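Local coordinates for 190aa long hypothetical protein (Pyrococcus horikoshii, PDB 2DDZ) that is of unknown function but assembles as a hexamer and belongs to the DUF366 family, grouped by sequence with the class II tRNA synthetase clan, at residues R109-Y114 with S121-T126; I8-R13 with F164-A169; N116-S121 with L154-I159. All blocks are in the same frame, centred on the assembly; numbering follows the deposited sequence.

Interaction 1. Residues R109-Y114 with S121-T126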
ATOM      1  N   ARG E 109      14.831  25.778  -7.150  1.00 43.76           N
ATOM      2  CA  ARG E 109      15.918  24.806  -7.052  1.00 45.36           C
ATOM      3  C   ARG E 109      15.397  23.714  -6.130  1.00 44.68           C
ATOM      4  O   ARG E 109      15.531  23.791  -4.903  1.00 44.82           O
ATOM      5  CB  ARG E 109      17.187  25.432  -6.465  1.00 49.92           C
ATOM      6  CG  ARG E 109      17.788  26.535  -7.321  1.00 57.74           C
ATOM      7  CD  ARG E 109      19.063  27.073  -6.709  1.00 62.53           C
ATOM      8  NE  ARG E 109      19.409  28.384  -7.254  1.00 66.08           N
ATOM      9  CZ  ARG E 109      20.439  29.115  -6.844  1.00 69.25           C
ATOM     10  NH1 ARG E 109      21.240  28.666  -5.881  1.00 63.70           N
ATOM     11  NH2 ARG E 109      20.666  30.300  -7.394  1.00 69.00           N
ATOM     12  N   GLY E 110      14.781  22.708  -6.740  1.00 36.96           N
ATOM     13  CA  GLY E 110      14.211  21.607  -5.992  1.00 35.48           C
ATOM     14  C   GLY E 110      12.976  22.092  -5.274  1.00 39.48           C
ATOM     15  O   GLY E 110      11.965  22.376  -5.909  1.00 37.40           O
ATOM     16  N   ASP E 111      13.071  22.203  -3.952  1.00 33.92           N
ATOM     17  CA  ASP E 111      11.963  22.673  -3.137  1.00 37.35           C
ATOM     18  C   ASP E 111      12.265  24.060  -2.555  1.00 40.78           C
ATOM     19  O   ASP E 111      11.591  24.512  -1.636  1.00 31.21           O
ATOM     20  CB  ASP E 111      11.687  21.675  -2.006  1.00 37.90           C
ATOM     21  CG  ASP E 111      12.823  21.586  -1.012  1.00 40.51           C
ATOM     22  OD1 ASP E 111      13.953  21.995  -1.360  1.00 51.84           O
ATOM     23  OD2 ASP E 111      12.593  21.093   0.117  1.00 49.73           O
ATOM     24  N   ASP E 112      13.287  24.724  -3.088  1.00 41.60           N
ATOM     25  CA  ASP E 112      13.659  26.055  -2.617  1.00 39.11           C
ATOM     26  C   ASP E 112      13.368  27.129  -3.661  1.00 40.33           C
ATOM     27  O   ASP E 112      13.622  26.948  -4.861  1.00 34.67           O
ATOM     28  CB  ASP E 112      15.149  26.134  -2.262  1.00 41.34           C
ATOM     29  CG  ASP E 112      15.509  25.342  -1.030  1.00 42.45           C
ATOM     30  OD1 ASP E 112      14.703  25.297  -0.077  1.00 46.71           O
ATOM     31  OD2 ASP E 112      16.621  24.777  -1.013  1.00 52.45           O
ATOM     32  N   ILE E 113      12.841  28.251  -3.184  1.00 33.33           N
ATOM     33  CA  ILE E 113      12.518  29.383  -4.033  1.00 38.47           C
ATOM     34  C   ILE E 113      13.634  30.424  -3.951  1.00 42.15           C
ATOM     35  O   ILE E 113      14.046  30.827  -2.856  1.00 43.37           O
ATOM     36  CB  ILE E 113      11.196  30.014  -3.587  1.00 44.81           C
ATOM     37  CG1 ILE E 113      10.062  29.006  -3.806  1.00 40.21           C
ATOM     38  CG2 ILE E 113      10.951  31.325  -4.335  1.00 42.25           C
ATOM     39  CD1 ILE E 113       8.756  29.441  -3.225  1.00 37.13           C
ATOM     40  N   TYR E 114      14.123  30.853  -5.109  1.00 42.00           N
ATOM     41  CA  TYR E 114      15.187  31.855  -5.173  1.00 47.64           C
ATOM     42  C   TYR E 114      14.800  33.064  -6.023  1.00 49.46           C
ATOM     43  O   TYR E 114      14.068  32.953  -7.015  1.00 42.52           O
ATOM     44  CB  TYR E 114      16.481  31.262  -5.752  1.00 52.94           C
ATOM     45  CG  TYR E 114      17.287  30.412  -4.798  1.00 54.31           C
ATOM     46  CD1 TYR E 114      16.900  29.109  -4.496  1.00 57.07           C
ATOM     47  CD2 TYR E 114      18.439  30.913  -4.191  1.00 57.99           C
ATOM     48  CE1 TYR E 114      17.637  28.326  -3.613  1.00 50.74           C
ATOM     49  CE2 TYR E 114      19.184  30.136  -3.301  1.00 56.01           C
ATOM     50  CZ  TYR E 114      18.775  28.844  -3.019  1.00 56.69           C
ATOM     51  OH  TYR E 114      19.498  28.063  -2.147  1.00 65.89           O
ATOM     52  N   SER E 121      12.656  30.958   0.693  1.00 44.71           N
ATOM     53  CA  SER E 121      11.924  29.957   1.472  1.00 44.62           C
ATOM     54  C   SER E 121      12.678  28.821   2.154  1.00 36.73           C
ATOM     55  O   SER E 121      13.887  28.683   2.041  1.00 43.25           O
ATOM     56  CB  SER E 121      10.891  29.308   0.551  1.00 46.09           C
ATOM     57  OG  SER E 121      11.555  28.556  -0.464  1.00 35.23           O
ATOM     58  N   ILE E 122      11.903  28.022   2.879  1.00 37.05           N
ATOM     59  CA  ILE E 122      12.358  26.805   3.543  1.00 31.14           C
ATOM     60  C   ILE E 122      11.156  25.877   3.414  1.00 37.96           C
ATOM     61  O   ILE E 122      10.002  26.333   3.331  1.00 32.51           O
ATOM     62  CB  ILE E 122      12.717  26.976   5.038  1.00 40.15           C
ATOM     63  CG1 ILE E 122      11.491  27.409   5.844  1.00 33.78           C
ATOM     64  CG2 ILE E 122      13.925  27.918   5.174  1.00 30.31           C
ATOM     65  CD1 ILE E 122      11.677  27.245   7.343  1.00 33.66           C
ATOM     66  N   SER E 123      11.413  24.579   3.369  1.00 34.54           N
ATOM     67  CA  SER E 123      10.324  23.633   3.208  1.00 31.01           C
ATOM     68  C   SER E 123      10.767  22.232   3.557  1.00 27.95           C
ATOM     69  O   SER E 123      11.956  21.928   3.573  1.00 33.67           O
ATOM     70  CB  SER E 123       9.829  23.664   1.748  1.00 25.82           C
ATOM     71  OG  SER E 123       8.707  22.819   1.542  1.00 29.10           O
ATOM     72  N   ILE E 124       9.795  21.377   3.837  1.00 28.27           N
ATOM     73  CA  ILE E 124      10.085  20.004   4.149  1.00 25.20           C
ATOM     74  C   ILE E 124       8.828  19.184   3.948  1.00 30.31           C
ATOM     75  O   ILE E 124       7.714  19.661   4.194  1.00 26.50           O
ATOM     76  CB  ILE E 124      10.638  19.862   5.600  1.00 33.61           C
ATOM     77  CG1 ILE E 124      11.609  18.671   5.649  1.00 26.16           C
ATOM     78  CG2 ILE E 124       9.497  19.698   6.605  1.00 21.31           C
ATOM     79  CD1 ILE E 124      10.927  17.352   5.430  1.00 61.25           C
ATOM     80  N   ALA E 125       9.011  17.960   3.460  1.00 34.18           N
ATOM     81  CA  ALA E 125       7.899  17.045   3.219  1.00 29.01           C
ATOM     82  C   ALA E 125       8.196  15.703   3.851  1.00 27.71           C
ATOM     83  O   ALA E 125       9.299  15.188   3.712  1.00 26.67           O
ATOM     84  CB  ALA E 125       7.684  16.860   1.728  1.00 26.61           C
ATOM     85  N   THR E 126       7.216  15.125   4.530  1.00 21.26           N
ATOM     86  CA  THR E 126       7.432  13.833   5.147  1.00 27.20           C
ATOM     87  C   THR E 126       6.114  13.127   5.432  1.00 26.06           C
ATOM     88  O   THR E 126       5.066  13.532   4.943  1.00 30.45           O
ATOM     89  CB  THR E 126       8.265  13.958   6.462  1.00 29.16           C
ATOM     90  OG1 THR E 126       8.562  12.648   6.958  1.00 31.37           O
ATOM     91  CG2 THR E 126       7.503  14.733   7.525  1.00 15.88           C
TER
HETATM   92  O   HOH W   1      11.941  26.091   0.517  1.00 41.15           O
HETATM   93  O   HOH W   2      14.413  23.822   2.516  1.00 42.33           O

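Interaction 2. Residues I8-R13 with F164-A169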
ATOM      1  N   ILE E   8      -6.855  30.408   7.278  1.00 48.20           N
ATOM      2  CA  ILE E   8      -5.829  31.442   7.313  1.00 41.36           C
ATOM      3  C   ILE E   8      -6.007  32.162   8.646  1.00 43.60           C
ATOM      4  O   ILE E   8      -7.050  32.757   8.880  1.00 58.47           O
ATOM      5  CB  ILE E   8      -6.008  32.487   6.194  1.00 38.91           C
ATOM      6  CG1 ILE E   8      -6.181  31.817   4.831  1.00 42.40           C
ATOM      7  CG2 ILE E   8      -4.786  33.388   6.135  1.00 36.99           C
ATOM      8  CD1 ILE E   8      -4.991  31.003   4.401  1.00 74.16           C
ATOM      9  N   ILE E   9      -5.006  32.098   9.519  1.00 45.98           N
ATOM     10  CA  ILE E   9      -5.090  32.765  10.822  1.00 49.03           C
ATOM     11  C   ILE E   9      -4.624  34.223  10.670  1.00 51.54           C
ATOM     12  O   ILE E   9      -3.432  34.511  10.671  1.00 52.75           O
ATOM     13  CB  ILE E   9      -4.236  32.019  11.867  1.00 45.94           C
ATOM     14  CG1 ILE E   9      -4.766  30.589  11.996  1.00 41.70           C
ATOM     15  CG2 ILE E   9      -4.294  32.735  13.224  1.00 35.90           C
ATOM     16  CD1 ILE E   9      -3.900  29.687  12.829  1.00 50.71           C
ATOM     17  N   LYS E  10      -5.605  35.116  10.550  1.00 56.74           N
ATOM     18  CA  LYS E  10      -5.384  36.538  10.364  1.00 59.47           C
ATOM     19  C   LYS E  10      -5.426  37.391  11.654  1.00 61.04           C
ATOM     20  O   LYS E  10      -4.758  38.420  11.747  1.00 61.13           O
ATOM     21  CB  LYS E  10      -6.433  37.059   9.383  1.00 59.77           C
ATOM     22  CG  LYS E  10      -6.609  36.156   8.175  1.00 62.13           C
ATOM     23  CD  LYS E  10      -7.855  36.464   7.380  1.00 65.60           C
ATOM     24  CE  LYS E  10      -7.793  35.710   6.063  1.00 75.16           C
ATOM     25  NZ  LYS E  10      -8.990  35.927   5.221  1.00 70.32           N
ATOM     26  N   GLU E  11      -6.215  36.965  12.636  1.00 64.58           N
ATOM     27  CA  GLU E  11      -6.362  37.667  13.915  1.00 67.24           C
ATOM     28  C   GLU E  11      -5.084  37.751  14.774  1.00 68.05           C
ATOM     29  O   GLU E  11      -4.868  38.729  15.496  1.00 64.29           O
ATOM     30  CB  GLU E  11      -7.468  36.992  14.746  1.00 73.67           C
ATOM     31  CG  GLU E  11      -7.251  35.484  14.946  1.00 83.18           C
ATOM     32  CD  GLU E  11      -7.758  34.630  13.779  1.00 94.76           C
ATOM     33  OE1 GLU E  11      -7.821  35.130  12.637  1.00 93.28           O
ATOM     34  OE2 GLU E  11      -8.086  33.443  14.006  1.00101.18           O
ATOM     35  N   ARG E  12      -4.237  36.728  14.712  1.00 65.73           N
ATOM     36  CA  ARG E  12      -3.010  36.709  15.517  1.00 56.22           C
ATOM     37  C   ARG E  12      -1.826  36.076  14.797  1.00 57.62           C
ATOM     38  O   ARG E  12      -1.902  35.724  13.621  1.00 59.01           O
ATOM     39  CB  ARG E  12      -3.254  35.928  16.804  1.00 48.71           C
ATOM     40  CG  ARG E  12      -4.104  34.701  16.547  1.00 57.98           C
ATOM     41  CD  ARG E  12      -3.974  33.635  17.599  1.00 59.05           C
ATOM     42  NE  ARG E  12      -4.794  32.482  17.246  1.00 56.02           N
ATOM     43  CZ  ARG E  12      -4.610  31.262  17.735  1.00 53.26           C
ATOM     44  NH1 ARG E  12      -3.627  31.039  18.601  1.00 47.44           N
ATOM     45  NH2 ARG E  12      -5.408  30.270  17.360  1.00 54.90           N
ATOM     46  N   ARG E  13      -0.727  35.940  15.530  1.00 52.17           N
ATOM     47  CA  ARG E  13       0.478  35.318  15.012  1.00 54.11           C
ATOM     48  C   ARG E  13       0.688  34.023  15.765  1.00 50.93           C
ATOM     49  O   ARG E  13       0.357  33.915  16.945  1.00 47.86           O
ATOM     50  CB  ARG E  13       1.705  36.198  15.235  1.00 50.77           C
ATOM     51  CG  ARG E  13       1.685  37.482  14.464  1.00 62.00           C
ATOM     52  CD  ARG E  13       3.094  37.958  14.176  1.00 66.04           C
ATOM     53  NE  ARG E  13       3.099  39.225  13.447  1.00 80.43           N
ATOM     54  CZ  ARG E  13       2.384  39.476  12.353  1.00 80.15           C
ATOM     55  NH1 ARG E  13       2.463  40.662  11.772  1.00 77.80           N
ATOM     56  NH2 ARG E  13       1.591  38.547  11.842  1.00 81.83           N
ATOM     57  N   PHE E 164      -0.736  38.322   0.148  1.00 51.09           N
ATOM     58  CA  PHE E 164      -0.090  37.166  -0.470  1.00 50.84           C
ATOM     59  C   PHE E 164      -0.643  35.878   0.169  1.00 44.64           C
ATOM     60  O   PHE E 164      -0.988  34.937  -0.536  1.00 43.51           O
ATOM     61  CB  PHE E 164       1.440  37.233  -0.307  1.00 45.81           C
ATOM     62  CG  PHE E 164       2.173  36.157  -1.068  1.00 40.56           C
ATOM     63  CD1 PHE E 164       2.277  36.207  -2.456  1.00 31.89           C
ATOM     64  CD2 PHE E 164       2.711  35.062  -0.396  1.00 34.99           C
ATOM     65  CE1 PHE E 164       2.896  35.174  -3.164  1.00 38.61           C
ATOM     66  CE2 PHE E 164       3.330  34.027  -1.093  1.00 42.77           C
ATOM     67  CZ  PHE E 164       3.426  34.082  -2.482  1.00 25.43           C
ATOM     68  N   MET E 165      -0.718  35.868   1.500  1.00 38.53           N
ATOM     69  CA  MET E 165      -1.239  34.736   2.263  1.00 44.09           C
ATOM     70  C   MET E 165      -2.591  34.286   1.680  1.00 50.52           C
ATOM     71  O   MET E 165      -2.825  33.099   1.441  1.00 51.73           O
ATOM     72  CB  MET E 165      -1.420  35.125   3.746  1.00 31.87           C
ATOM     73  CG  MET E 165      -0.111  35.338   4.537  1.00 27.00           C
ATOM     74  SD  MET E 165      -0.247  35.918   6.207  1.00 27.08           S
ATOM     75  CE  MET E 165      -0.974  34.636   6.869  1.00 24.00           C
ATOM     76  N   GLU E 166      -3.472  35.252   1.441  1.00 53.80           N
ATOM     77  CA  GLU E 166      -4.797  34.990   0.890  1.00 52.40           C
ATOM     78  C   GLU E 166      -4.761  34.401  -0.528  1.00 44.58           C
ATOM     79  O   GLU E 166      -5.413  33.391  -0.810  1.00 38.00           O
ATOM     80  CB  GLU E 166      -5.613  36.291   0.864  1.00 49.90           C
ATOM     81  CG  GLU E 166      -7.104  36.137   0.598  1.00 66.00           C
ATOM     82  CD  GLU E 166      -7.847  35.586   1.798  1.00 75.71           C
ATOM     83  OE1 GLU E 166      -7.383  35.827   2.933  1.00 76.81           O
ATOM     84  OE2 GLU E 166      -8.896  34.927   1.610  1.00 83.26           O
ATOM     85  N   ARG E 167      -4.008  35.038  -1.424  1.00 38.56           N
ATOM     86  CA  ARG E 167      -3.961  34.578  -2.811  1.00 44.69           C
ATOM     87  C   ARG E 167      -3.210  33.277  -3.030  1.00 46.20           C
ATOM     88  O   ARG E 167      -3.619  32.449  -3.848  1.00 40.74           O
ATOM     89  CB  ARG E 167      -3.362  35.656  -3.723  1.00 42.39           C
ATOM     90  CG  ARG E 167      -3.678  35.393  -5.198  1.00 59.35           C
ATOM     91  CD  ARG E 167      -3.019  36.393  -6.128  1.00 62.75           C
ATOM     92  NE  ARG E 167      -2.980  37.714  -5.524  1.00 80.57           N
ATOM     93  CZ  ARG E 167      -2.546  38.812  -6.136  1.00 93.36           C
ATOM     94  NH1 ARG E 167      -2.545  39.973  -5.486  1.00 91.69           N
ATOM     95  NH2 ARG E 167      -2.121  38.761  -7.392  1.00 93.87           N
ATOM     96  N   SER E 168      -2.105  33.109  -2.308  1.00 42.37           N
ATOM     97  CA  SER E 168      -1.302  31.899  -2.437  1.00 43.45           C
ATOM     98  C   SER E 168      -2.024  30.708  -1.806  1.00 45.92           C
ATOM     99  O   SER E 168      -1.933  29.593  -2.320  1.00 43.88           O
ATOM    100  CB  SER E 168       0.085  32.108  -1.804  1.00 25.38           C
ATOM    101  OG  SER E 168      -0.019  32.382  -0.418  1.00 43.47           O
ATOM    102  N   ALA E 169      -2.757  30.939  -0.718  1.00 34.31           N
ATOM    103  CA  ALA E 169      -3.491  29.847  -0.075  1.00 35.44           C
ATOM    104  C   ALA E 169      -4.510  29.257  -1.047  1.00 46.12           C
ATOM    105  O   ALA E 169      -4.646  28.034  -1.168  1.00 46.39           O
ATOM    106  CB  ALA E 169      -4.197  30.351   1.174  1.00 43.12           C
TER

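Interaction 3. Residues N116-S121 with L154-I159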
ATOM      1  N   ASN E 116      16.952  36.420  -7.535  1.00 55.50           N
ATOM      2  CA  ASN E 116      18.240  37.083  -7.671  1.00 61.40           C
ATOM      3  C   ASN E 116      19.291  36.377  -6.826  1.00 56.20           C
ATOM      4  O   ASN E 116      19.978  37.006  -6.021  1.00 59.55           O
ATOM      5  CB  ASN E 116      18.149  38.555  -7.250  1.00 65.65           C
ATOM      6  CG  ASN E 116      17.209  39.355  -8.132  1.00 82.12           C
ATOM      7  OD1 ASN E 116      17.177  39.169  -9.351  1.00 88.84           O
ATOM      8  ND2 ASN E 116      16.446  40.261  -7.524  1.00 76.89           N
ATOM      9  N   GLY E 117      19.391  35.065  -7.007  1.00 50.95           N
ATOM     10  CA  GLY E 117      20.364  34.266  -6.279  1.00 45.94           C
ATOM     11  C   GLY E 117      20.206  34.181  -4.771  1.00 41.23           C
ATOM     12  O   GLY E 117      21.040  33.579  -4.102  1.00 52.20           O
ATOM     13  N   ARG E 118      19.138  34.763  -4.236  1.00 40.08           N
ATOM     14  CA  ARG E 118      18.889  34.764  -2.792  1.00 42.95           C
ATOM     15  C   ARG E 118      17.695  33.868  -2.404  1.00 42.97           C
ATOM     16  O   ARG E 118      16.648  33.886  -3.067  1.00 40.37           O
ATOM     17  CB  ARG E 118      18.659  36.208  -2.347  1.00 47.92           C
ATOM     18  CG  ARG E 118      19.837  37.117  -2.702  1.00 55.04           C
ATOM     19  CD  ARG E 118      19.489  38.588  -2.566  1.00 54.94           C
ATOM     20  NE  ARG E 118      19.210  38.959  -1.180  1.00 51.01           N
ATOM     21  CZ  ARG E 118      18.555  40.061  -0.825  1.00 49.03           C
ATOM     22  NH1 ARG E 118      18.116  40.901  -1.754  1.00 40.74           N
ATOM     23  NH2 ARG E 118      18.335  40.323   0.458  1.00 46.87           N
ATOM     24  N   LYS E 119      17.849  33.093  -1.332  1.00 42.93           N
ATOM     25  CA  LYS E 119      16.796  32.173  -0.897  1.00 44.95           C
ATOM     26  C   LYS E 119      15.665  32.827  -0.117  1.00 51.54           C
ATOM     27  O   LYS E 119      15.879  33.452   0.920  1.00 47.77           O
ATOM     28  CB  LYS E 119      17.387  31.023  -0.066  1.00 46.42           C
ATOM     29  CG  LYS E 119      16.451  29.813   0.072  1.00 44.26           C
ATOM     30  CD  LYS E 119      17.168  28.569   0.602  1.00 48.52           C
ATOM     31  CE  LYS E 119      17.668  28.762   2.034  1.00 52.89           C
ATOM     32  NZ  LYS E 119      16.559  29.067   2.987  1.00 56.21           N
ATOM     33  N   LEU E 120      14.449  32.647  -0.623  1.00 49.74           N
ATOM     34  CA  LEU E 120      13.246  33.205  -0.016  1.00 42.17           C
ATOM     35  C   LEU E 120      12.527  32.260   0.939  1.00 43.08           C
ATOM     36  O   LEU E 120      11.888  32.703   1.898  1.00 42.61           O
ATOM     37  CB  LEU E 120      12.262  33.596  -1.127  1.00 43.58           C
ATOM     38  CG  LEU E 120      10.825  33.993  -0.764  1.00 41.25           C
ATOM     39  CD1 LEU E 120      10.817  35.380  -0.114  1.00 34.72           C
ATOM     40  CD2 LEU E 120       9.964  34.003  -2.038  1.00 35.69           C
ATOM     41  N   SER E 121      12.656  30.958   0.693  1.00 44.71           N
ATOM     42  CA  SER E 121      11.924  29.957   1.472  1.00 44.62           C
ATOM     43  C   SER E 121      12.678  28.821   2.154  1.00 36.73           C
ATOM     44  O   SER E 121      13.887  28.683   2.041  1.00 43.25           O
ATOM     45  CB  SER E 121      10.891  29.308   0.551  1.00 46.09           C
ATOM     46  OG  SER E 121      11.555  28.556  -0.464  1.00 35.23           O
ATOM     47  N   LEU E 154       9.631  38.856   1.687  1.00 50.18           N
ATOM     48  CA  LEU E 154       8.529  39.363   0.879  1.00 51.65           C
ATOM     49  C   LEU E 154       8.488  40.890   0.853  1.00 53.49           C
ATOM     50  O   LEU E 154       8.159  41.495  -0.167  1.00 49.70           O
ATOM     51  CB  LEU E 154       7.194  38.808   1.390  1.00 44.98           C
ATOM     52  CG  LEU E 154       6.918  37.312   1.190  1.00 47.45           C
ATOM     53  CD1 LEU E 154       5.639  36.952   1.919  1.00 44.28           C
ATOM     54  CD2 LEU E 154       6.804  36.985  -0.294  1.00 39.32           C
ATOM     55  N   GLU E 155       8.823  41.514   1.976  1.00 45.40           N
ATOM     56  CA  GLU E 155       8.828  42.974   2.052  1.00 57.50           C
ATOM     57  C   GLU E 155       9.756  43.589   1.005  1.00 53.61           C
ATOM     58  O   GLU E 155       9.323  44.413   0.207  1.00 50.92           O
ATOM     59  CB  GLU E 155       9.226  43.416   3.463  1.00 54.43           C
ATOM     60  CG  GLU E 155       8.046  43.422   4.430  1.00 65.60           C
ATOM     61  CD  GLU E 155       8.467  43.681   5.852  1.00 69.45           C
ATOM     62  OE1 GLU E 155       9.542  44.297   6.031  1.00 76.66           O
ATOM     63  OE2 GLU E 155       7.722  43.277   6.777  1.00 60.69           O
ATOM     64  N   GLU E 156      11.023  43.177   1.004  1.00 53.58           N
ATOM     65  CA  GLU E 156      11.984  43.692   0.033  1.00 50.05           C
ATOM     66  C   GLU E 156      11.476  43.519  -1.407  1.00 55.23           C
ATOM     67  O   GLU E 156      11.869  44.262  -2.303  1.00 48.46           O
ATOM     68  CB  GLU E 156      13.332  42.979   0.190  1.00 56.69           C
ATOM     69  CG  GLU E 156      14.411  43.523  -0.740  1.00 57.54           C
ATOM     70  CD  GLU E 156      15.781  42.908  -0.512  1.00 62.56           C
ATOM     71  OE1 GLU E 156      15.966  42.189   0.496  1.00 57.43           O
ATOM     72  OE2 GLU E 156      16.679  43.158  -1.346  1.00 56.89           O
ATOM     73  N   LEU E 157      10.610  42.534  -1.629  1.00 51.99           N
ATOM     74  CA  LEU E 157      10.069  42.307  -2.966  1.00 56.67           C
ATOM     75  C   LEU E 157       8.831  43.180  -3.187  1.00 55.58           C
ATOM     76  O   LEU E 157       8.236  43.175  -4.267  1.00 53.55           O
ATOM     77  CB  LEU E 157       9.696  40.831  -3.158  1.00 61.75           C
ATOM     78  CG  LEU E 157      10.798  39.770  -3.069  1.00 62.51           C
ATOM     79  CD1 LEU E 157      10.154  38.401  -3.194  1.00 68.79           C
ATOM     80  CD2 LEU E 157      11.852  39.967  -4.158  1.00 51.34           C
ATOM     81  N   GLY E 158       8.445  43.923  -2.155  1.00 52.99           N
ATOM     82  CA  GLY E 158       7.288  44.790  -2.265  1.00 56.06           C
ATOM     83  C   GLY E 158       5.961  44.052  -2.289  1.00 64.75           C
ATOM     84  O   GLY E 158       4.999  44.501  -2.917  1.00 63.03           O
ATOM     85  N   ILE E 159       5.905  42.910  -1.614  1.00 64.78           N
ATOM     86  CA  ILE E 159       4.677  42.131  -1.555  1.00 56.70           C
ATOM     87  C   ILE E 159       4.108  42.229  -0.147  1.00 52.21           C
ATOM     88  O   ILE E 159       4.851  42.204   0.832  1.00 55.78           O
ATOM     89  CB  ILE E 159       4.933  40.651  -1.886  1.00 55.31           C
ATOM     90  CG1 ILE E 159       5.462  40.533  -3.312  1.00 58.17           C
ATOM     91  CG2 ILE E 159       3.645  39.844  -1.733  1.00 41.06           C
ATOM     92  CD1 ILE E 159       5.774  39.116  -3.716  1.00 60.58           C
TER

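Interaction 1. Residues R109-Y114 with S121-T126
The beta hairpin of strands 112-115 and 118-128 is joined here by a side chain: the backbone N of Ile113 donates to Ser121 OG at 3.0 Å, with an N-H...O angle of 158°. Ser121 can take this bond because its OG is turned between its own backbone N and carbonyl carbon (chi1 67°), facing the partner strand; a small hydroxyl fits beside the backbone and CB of Ile113, the CB lying 3.5 Å from Ser121 OG. Toward the turn the two chains separate, and water fills in for direct bonds. One water holds Asp111 O, Asp112 OD1 and Ser121 OG together, donating to Asp111 O and to Asp112 OD1. A second donates to Asp112 OD1 and accepts from Ser123 N at 3.2 Å, so that this carboxylate oxygen is gripped by two waters. Asp111 and Asp112 close the type II' turn from Arg109 to Asp112, in which Gly110 adopts a positive phi (72°) that glycine tolerates easily. Across the turn's base the Arg109 guanidinium lies over the Tyr114 ring, NE 3.7 Å above the ring plane. Ile113 is buried against Ile92 and Val96 of helix 81-100, and Ser123 OG bonds to His135 O and Gln88 NE2.

Interaction 2. Residues I8-R13 with F164-A169
Ile8 supplies the apolar part of this contact, reaching helix 161-184 with two of its methyl groups. Its CD1 presses on Ala169 CB at 3.4 Å, tighter than carbons usually pack; a residue as small as alanine suits so close an approach. The other branch, CG2, stands anti to the backbone N and meets Met165 CE at 4.1 Å. Met165 is bent at its third torsion (chi3 66°), which turns the terminal methyl toward the isoleucine, a fit that a flexible thioether makes easily. Val39 of strand 36-45 touches both Ile8 and Met165 and continues the same apolar layer.

The ionic part lies on the solvent-facing side, where Lys10 and Glu166 are exposed. Lys10 extends its chain beyond CG and brings NZ to 2.8 Å from Glu166 OE1, a hydrogen-bonded salt bridge that meets the carboxylate on its syn side, 22° out of its plane. The two side chains cross at about a right angle, and long, flexible residues suit such a bridge between a loop and a helix.

Within the helix, Ser168 OG donates to Phe164 O at 2.7 Å from above the carbonyl plane. The hydroxyl folds back on its own helix, and Phe164 O thus takes both Ser168 OG and the regular helical bond from Ser168 N; Tyr71 OH is a further partner of OG.

Helix 161-184 here packs on the end of strand 5-8 and on strand 36-45 beside it, a helix laid on a sheet, just before the loop whose Arg12 touches bound guanidine.

Interaction 3. Residues N116-S121 with L154-I159
Arg118 and Glu156 form the ionic half of this contact, a two-pronged salt bridge in which the guanidinium meets the carboxylate end-on. NH1 donates to Glu156 OE2 at 2.7 Å and nearly straight (169°), with the oxygen in the guanidinium plane but met from above the carboxylate plane. The second bond, from NH2 to Glu156 OE1 at 3.0 Å, arrives on the syn side and is more bent, consistent with the two planes being 49° apart. Glu156 reaches across with an extended chain, while Arg118 bends at its third torsion (chi3 65°) to bring its nitrogens to the carboxylate; arginine suits the place since it can offer one N-H to each oxygen. Arg118 NH2 also bonds to Ala151 O. A methionine in place of Arg118 would probably leave Glu156 without its charge mate and Ala151 O without this donor.

The apolar half is made by Leu120. One methyl, CD1, meets both leucines of the loop, 4.3 Å from Leu154 CD2 and 4.4 Å from Leu157 CD1; a compact apolar side chain suits a buried place between them. Leu154 and Leu157 belong to the loop that leads through a type I turn, Glu155 to Gly158, toward helix 161-184. Leu120 also packs on Leu99 of helix 81-100 and on Ile113 of strand 112-115, so the loop lies against the start of strand 118-128 beside that helix.

How the interactions relate
From the N terminus, the chain leaves strand 5-8 through residues 8-13, and helix residues 164-169 come back to them, so interaction 2 closes a long loop that holds the other two contacts within it. Inside that loop, interaction 1 joins 109-114 to 121-126 across the hairpin. Interaction 3 starts between those segments at 116-121 and ends at 154-159, so the two cross along the chain; they share Ser121 and strand 118-128, and Ile113 O and Leu120 N probably bond directly. Interactions 2 and 3 meet through Phe164, which packs on Ile159 and Leu154. Between them they join the N-terminal strand to helix 161-184, and the hairpin to the loop leading into that helix.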